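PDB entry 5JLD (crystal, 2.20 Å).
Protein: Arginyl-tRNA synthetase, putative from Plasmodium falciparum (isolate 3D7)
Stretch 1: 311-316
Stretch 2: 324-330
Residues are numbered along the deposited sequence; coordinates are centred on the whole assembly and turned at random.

Stretch 1 (311-316) VPLFLQ
Stretch 2 (324-330) YDSTDVA

A short strand, 313-316, meets the first turn of a helix, 326-330, almost at a right angle: the N-to-C directions lie 91° apart (signed crossing angle -91°) and the axes approach to 8.5 Å. Stretch 1 enters through an extended lead, Val 311 (phi/psi -76/119) and Pro 312 (-73/158), and runs as strand through Leu 313 (-83/129) and Phe 314 (-93/112); Leu 315 turns to -108/-36 before Gln 316 extends again at -134/131. In stretch 2, Tyr 324 (-74/0) and Asp 325 (-105/0) lead into helical values from Ser 326 (-71/-37) to Ala 330 (-64/-42). The register sets Phe 314 CA 5.3 Å from Asp 325 CA and Leu 315 CA 4.8 Å from Ser 326 CA. Together the stretches bury 343 Å².

The first rule is a two-point clamp between Phe 314 and Asp 325, the two residues most covered by the opposite stretch. Phe 314 N donates to Asp 325 OD2 at 2.8 Å and 164°, while Asp 325 N donates to Phe 314 O at 3.0 Å and 150°. One residue thus satisfies both backbone polar atoms of Phe 314, using its own amide and its carboxylate. Asp 325 points its CA-to-CB bond toward the strand, with chi1 -68° (m) and chi2 -47°; its short side chain brings OD2 to the strand amide while its backbone stays close enough to pair with the carbonyl. The same oxygen accepts from a water, 2.7 Å from Asp 325 OD2, which also donates to Pro 312 O at 2.9 Å and so extends the link two residues back along stretch 1, to Pro 312. A buried carboxylate is costly, and these donors help to repay it.

The CA-to-CB bond of Phe 314 points sideways to stretch 2, with chi1 -62° (m) and chi2 78°. Asp 325 OD2 lies at its ring edge, near the plane, 3.8 Å from Phe 314 CD1. Tyr 324 points its CA-to-CB bond away, yet chi1 57° (p) and chi2 68° bring its end back to the Phe 314 ring. The rings meet obliquely, centroids 5.6 Å apart and planes at 38°, with Phe 314 CD1 4.1 Å from Tyr 324 CZ. Tyrosine suits this exposed position because it supplies aromatic surface while carrying a polar hydroxyl.

The third anchor is Leu 315. Its CA-to-CB bond points sideways to stretch 2, but chi1 -58° (m) and chi2 180° (t) carry the end of the side chain nearer, placing Leu 315 CD2 4.0 Å from Val 329 CG2 and 3.8 Å from Asp 325 O. Val 329, chi1 176° (t), points toward the strand one helical turn beyond Asp 325, and the weak bond from Val 329 N to Asp 325 O, 3.5 Å, spans that turn. Leu 313 (m, t) also reaches the valine, Leu 313 CD1 to Val 329 CG2 being 4.3 Å. All three are buried, as befits branched apolar side chains. Ser 326, a small residue where the backbones come close, sets its CB 3.8 Å from Leu 315 O.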

# COMPACT_ATOMS: atom_id res chain seq x y z
N VAL A 311 -23.17 0.91 -17.71
CA VAL A 311 -23.97 1.35 -16.57
C VAL A 311 -23.77 2.83 -16.26
O VAL A 311 -22.65 3.26 -15.96
CB VAL A 311 -23.66 0.52 -15.31
CG1 VAL A 311 -24.48 1.03 -14.12
CG2 VAL A 311 -23.95 -0.96 -15.57
N PRO A 312 -24.85 3.62 -16.34
CA PRO A 312 -24.78 5.05 -16.02
C PRO A 312 -24.64 5.36 -14.51
O PRO A 312 -24.99 4.52 -13.67
CB PRO A 312 -26.12 5.58 -16.54
CG PRO A 312 -27.03 4.42 -16.38
CD PRO A 312 -26.22 3.20 -16.68
N LEU A 313 -24.13 6.54 -14.19
CA LEU A 313 -24.24 7.05 -12.81
C LEU A 313 -25.61 7.70 -12.60
O LEU A 313 -26.04 8.54 -13.39
CB LEU A 313 -23.12 8.05 -12.51
CG LEU A 313 -21.70 7.50 -12.75
CD1 LEU A 313 -20.63 8.59 -12.52
CD2 LEU A 313 -21.41 6.27 -11.88
N PHE A 314 -26.30 7.31 -11.54
CA PHE A 314 -27.59 7.93 -11.23
C PHE A 314 -27.38 9.08 -10.24
O PHE A 314 -26.96 8.88 -9.10
CB PHE A 314 -28.56 6.87 -10.69
CG PHE A 314 -28.87 5.76 -11.68
CD1 PHE A 314 -27.96 4.73 -11.90
CD2 PHE A 314 -30.05 5.76 -12.40
CE1 PHE A 314 -28.23 3.72 -12.81
CE2 PHE A 314 -30.33 4.75 -13.33
CZ PHE A 314 -29.42 3.73 -13.53
N LEU A 315 -27.61 10.30 -10.72
CA LEU A 315 -27.27 11.50 -9.95
C LEU A 315 -28.49 12.22 -9.38
O LEU A 315 -28.44 12.76 -8.28
CB LEU A 315 -26.43 12.44 -10.82
CG LEU A 315 -25.16 11.76 -11.33
CD1 LEU A 315 -24.31 12.68 -12.20
CD2 LEU A 315 -24.34 11.23 -10.17
N GLN A 316 -29.60 12.22 -10.11
CA GLN A 316 -30.85 12.73 -9.54
C GLN A 316 -31.97 11.76 -9.86
O GLN A 316 -32.11 11.35 -11.00
CB GLN A 316 -31.17 14.14 -10.07
CG GLN A 316 -32.53 14.70 -9.59
CD GLN A 316 -32.71 16.20 -9.90
OE1 GLN A 316 -31.82 17.02 -9.64
NE2 GLN A 316 -33.87 16.56 -10.44
N TYR A 324 -28.18 7.67 -6.07
CA TYR A 324 -27.27 6.97 -5.17
C TYR A 324 -25.79 7.03 -5.61
O TYR A 324 -24.92 6.52 -4.91
CB TYR A 324 -27.70 5.51 -4.94
CG TYR A 324 -27.86 4.59 -6.14
CD1 TYR A 324 -26.76 4.18 -6.90
CD2 TYR A 324 -29.11 4.06 -6.47
CE1 TYR A 324 -26.91 3.31 -7.98
CE2 TYR A 324 -29.27 3.19 -7.54
CZ TYR A 324 -28.17 2.82 -8.30
OH TYR A 324 -28.32 1.96 -9.36
N ASP A 325 -25.52 7.69 -6.73
CA ASP A 325 -24.13 7.89 -7.17
C ASP A 325 -23.66 9.32 -6.92
O ASP A 325 -22.51 9.67 -7.22
CB ASP A 325 -24.00 7.52 -8.65
CG ASP A 325 -24.17 6.04 -8.89
OD1 ASP A 325 -23.54 5.26 -8.15
OD2 ASP A 325 -24.97 5.64 -9.79
N SER A 326 -24.54 10.15 -6.36
CA SER A 326 -24.27 11.58 -6.19
C SER A 326 -23.22 11.83 -5.10
O SER A 326 -22.36 12.71 -5.23
CB SER A 326 -25.56 12.34 -5.86
OG SER A 326 -26.20 11.79 -4.71
N THR A 327 -23.26 11.03 -4.04
CA THR A 327 -22.27 11.18 -2.97
C THR A 327 -20.82 10.93 -3.44
O THR A 327 -19.91 11.66 -3.06
CB THR A 327 -22.58 10.24 -1.78
OG1 THR A 327 -23.83 10.62 -1.19
CG2 THR A 327 -21.48 10.33 -0.72
N ASP A 328 -20.59 9.91 -4.27
CA ASP A 328 -19.20 9.62 -4.68
C ASP A 328 -18.65 10.74 -5.56
O ASP A 328 -17.51 11.23 -5.38
CB ASP A 328 -19.12 8.28 -5.41
CG ASP A 328 -19.34 7.09 -4.49
OD1 ASP A 328 -19.11 7.22 -3.27
OD2 ASP A 328 -19.72 6.02 -5.00
N VAL A 329 -19.50 11.20 -6.47
CA VAL A 329 -19.16 12.31 -7.36
C VAL A 329 -18.86 13.57 -6.54
O VAL A 329 -17.86 14.25 -6.80
CB VAL A 329 -20.30 12.56 -8.38
CG1 VAL A 329 -19.98 13.78 -9.24
CG2 VAL A 329 -20.49 11.32 -9.26
N ALA A 330 -19.70 13.87 -5.55
CA ALA A 330 -19.49 15.04 -4.70
C ALA A 330 -18.20 14.91 -3.91
O ALA A 330 -17.46 15.88 -3.76
CB ALA A 330 -20.69 15.27 -3.72
O HOH W 1 -24.49 3.31 -11.13